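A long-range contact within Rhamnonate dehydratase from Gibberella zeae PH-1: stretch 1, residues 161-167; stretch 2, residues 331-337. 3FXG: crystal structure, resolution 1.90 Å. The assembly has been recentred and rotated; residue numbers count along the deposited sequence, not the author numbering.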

# COMPACT_ATOMS: atom_id res chain seq x y z
N LYS A 161 -37.79 11.52 -6.56
CA LYS A 161 -38.79 10.73 -5.86
C LYS A 161 -39.94 11.67 -5.52
O LYS A 161 -39.75 12.88 -5.37
CB LYS A 161 -38.21 10.11 -4.58
CG LYS A 161 -37.47 11.08 -3.68
CD LYS A 161 -36.77 10.33 -2.57
CE LYS A 161 -35.49 11.04 -2.16
NZ LYS A 161 -34.59 11.24 -3.33
N GLU A 162 -41.15 11.12 -5.41
CA GLU A 162 -42.31 11.95 -5.11
C GLU A 162 -42.63 11.96 -3.62
O GLU A 162 -43.46 12.75 -3.16
CB GLU A 162 -43.51 11.46 -5.91
CG GLU A 162 -43.32 11.60 -7.42
CD GLU A 162 -43.16 13.04 -7.86
OE1 GLU A 162 -42.29 13.32 -8.72
OE2 GLU A 162 -43.92 13.91 -7.37
N ARG A 163 -41.97 11.08 -2.87
CA ARG A 163 -42.19 10.99 -1.44
C ARG A 163 -40.85 10.89 -0.71
O ARG A 163 -39.94 10.20 -1.16
CB ARG A 163 -43.06 9.78 -1.13
CG ARG A 163 -43.15 9.42 0.34
CD ARG A 163 -44.27 8.42 0.57
NE ARG A 163 -44.19 7.78 1.88
CZ ARG A 163 -45.23 7.26 2.52
NH1 ARG A 163 -46.43 7.29 1.96
NH2 ARG A 163 -45.06 6.69 3.71
N LEU A 164 -40.75 11.59 0.42
CA LEU A 164 -39.53 11.58 1.22
C LEU A 164 -39.84 10.86 2.53
O LEU A 164 -40.65 11.33 3.32
CB LEU A 164 -39.08 13.01 1.53
CG LEU A 164 -37.64 13.41 1.20
CD1 LEU A 164 -37.35 14.77 1.82
CD2 LEU A 164 -36.65 12.37 1.74
N ASP A 165 -39.18 9.72 2.76
CA ASP A 165 -39.39 8.95 3.98
C ASP A 165 -38.40 9.37 5.07
O ASP A 165 -37.22 9.58 4.81
CB ASP A 165 -39.25 7.46 3.69
CG ASP A 165 -40.34 6.95 2.76
OD1 ASP A 165 -41.53 7.14 3.09
OD2 ASP A 165 -40.01 6.36 1.71
N PHE A 166 -38.91 9.49 6.30
CA PHE A 166 -38.11 9.92 7.44
C PHE A 166 -37.93 8.86 8.51
O PHE A 166 -38.75 7.96 8.67
CB PHE A 166 -38.76 11.10 8.16
CG PHE A 166 -38.79 12.38 7.37
CD1 PHE A 166 -38.19 13.53 7.88
CD2 PHE A 166 -39.48 12.46 6.16
CE1 PHE A 166 -38.27 14.74 7.20
CE2 PHE A 166 -39.57 13.67 5.48
CZ PHE A 166 -38.97 14.81 6.00
N TYR A 167 -36.84 9.00 9.27
CA TYR A 167 -36.59 8.15 10.41
C TYR A 167 -36.61 9.20 11.52
O TYR A 167 -36.36 10.38 11.26
CB TYR A 167 -35.24 7.41 10.31
CG TYR A 167 -33.99 8.25 10.42
CD1 TYR A 167 -33.48 8.62 11.66
CD2 TYR A 167 -33.28 8.61 9.27
CE1 TYR A 167 -32.29 9.33 11.76
CE2 TYR A 167 -32.09 9.32 9.36
CZ TYR A 167 -31.60 9.68 10.61
OH TYR A 167 -30.40 10.36 10.71
N SER A 331 -33.01 20.82 3.87
CA SER A 331 -32.58 19.47 3.57
C SER A 331 -33.64 18.74 2.75
O SER A 331 -33.31 17.91 1.90
CB SER A 331 -32.28 18.70 4.86
OG SER A 331 -33.34 18.81 5.79
N TYR A 332 -34.92 19.04 2.98
CA TYR A 332 -35.98 18.38 2.24
C TYR A 332 -35.84 18.61 0.74
O TYR A 332 -35.92 17.68 -0.06
CB TYR A 332 -37.37 18.86 2.69
CG TYR A 332 -37.60 18.77 4.18
CD1 TYR A 332 -36.86 17.90 4.97
CD2 TYR A 332 -38.57 19.56 4.80
CE1 TYR A 332 -37.06 17.81 6.34
CE2 TYR A 332 -38.79 19.48 6.18
CZ TYR A 332 -38.03 18.61 6.94
OH TYR A 332 -38.21 18.53 8.30
N HIS A 333 -35.62 19.87 0.35
CA HIS A 333 -35.48 20.19 -1.06
C HIS A 333 -34.28 19.50 -1.69
O HIS A 333 -34.29 19.17 -2.87
CB HIS A 333 -35.37 21.71 -1.26
CG HIS A 333 -36.69 22.42 -1.20
ND1 HIS A 333 -37.40 22.59 -0.03
CD2 HIS A 333 -37.43 23.01 -2.17
CE1 HIS A 333 -38.51 23.26 -0.28
NE2 HIS A 333 -38.55 23.53 -1.58
N PHE A 334 -33.25 19.28 -0.89
CA PHE A 334 -32.05 18.61 -1.37
C PHE A 334 -32.29 17.11 -1.51
O PHE A 334 -32.04 16.53 -2.57
CB PHE A 334 -30.89 18.87 -0.42
CG PHE A 334 -29.64 18.13 -0.79
CD1 PHE A 334 -28.89 18.51 -1.89
CD2 PHE A 334 -29.23 17.02 -0.04
CE1 PHE A 334 -27.74 17.80 -2.25
CE2 PHE A 334 -28.09 16.31 -0.40
CZ PHE A 334 -27.35 16.70 -1.51
N GLN A 335 -32.77 16.48 -0.44
CA GLN A 335 -33.02 15.04 -0.44
C GLN A 335 -33.96 14.55 -1.53
O GLN A 335 -33.80 13.45 -2.05
CB GLN A 335 -33.58 14.59 0.91
CG GLN A 335 -32.58 14.55 2.04
CD GLN A 335 -31.26 13.92 1.63
OE1 GLN A 335 -30.47 14.54 0.92
NE2 GLN A 335 -31.03 12.68 2.05
N ILE A 336 -34.96 15.35 -1.86
CA ILE A 336 -35.94 14.96 -2.86
C ILE A 336 -35.41 15.06 -4.30
O ILE A 336 -36.02 14.53 -5.22
CB ILE A 336 -37.21 15.84 -2.74
CG1 ILE A 336 -38.42 15.13 -3.34
CG2 ILE A 336 -36.99 17.18 -3.43
CD1 ILE A 336 -38.88 13.94 -2.53
N SER A 337 -34.27 15.72 -4.48
CA SER A 337 -33.73 15.95 -5.82
C SER A 337 -32.49 15.21 -6.32
O SER A 337 -32.18 15.30 -7.51
CB SER A 337 -33.46 17.45 -5.98
OG SER A 337 -32.45 17.86 -5.08

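The most unusual feature of this contact is a backbone carbonyl buried against a methyl group: Lys161 O lies 3.2 Å from Ile336 CD1, and it has no hydrogen-bonding partner anywhere in the model. The cost of that unsatisfied oxygen is accepted at the very point where the chains run closest, with the CA atoms of Lys161 and Ile336 5.9 Å apart.

The same lysine supplies the one hydrogen bond between the stretches. Its CB points sideways, but the chain, starting from a p chi1, brings the ammonium to the carbonyl of Gln335, with NZ donating to O at 2.7 Å. A long, flexible residue suits this place because its two parts do different work: the charged end meets a backbone oxygen near the end of stretch 2, while the aliphatic stem packs on isoleucine, Lys161 CG lying 3.4 Å from Ile336 CD1.

Ile336 gives up more area than any other residue here, 90 Å² of the 367 Å² buried in total. With chi1 t and chi2 p, its CD1 reaches the backbone of stretch 1 as well as side chains, coming within 4.1 Å of Arg163 C and 4.0 Å of Leu164 CG.

Leu164 is the strand residue whose CB points toward the helix, and it is buried. Its end packs against the helix: CD1 sits 3.7 Å from Tyr332 O and 4.2 Å from Tyr332 CB, and CD1 and CD2 both lie 3.9 Å from Gln335 CB. Gln335 thus offers its aliphatic base to the leucine, while the end of its side chain leads away and its NE2 is hydrogen-bonded elsewhere in the structure.

Farther along the strand, aromatic rings bridge the gap. Phe166 and Tyr332 both start sideways, yet their ends come nearer and form an offset edge-to-face pair, the edge of Phe166 toward the face of Tyr332. The centroids are 5.3 Å apart and the planes meet at 70°, with Phe166 CE1 3.4 Å from Tyr332 CE1. Long rings suit this site, since the axes of strand and helix stay 9.7 Å apart even at their closest.

The strand's alternation sorts the rest. Arg163 CB points away from stretch 2, and its NE forms a salt bridge with Asp165 OD1 at 3.0 Å, so these charges pair within their own stretch while Leu164 and Phe166 serve the contact. The rule is economical: one lysine anchor, an apolar centre and an aromatic pair.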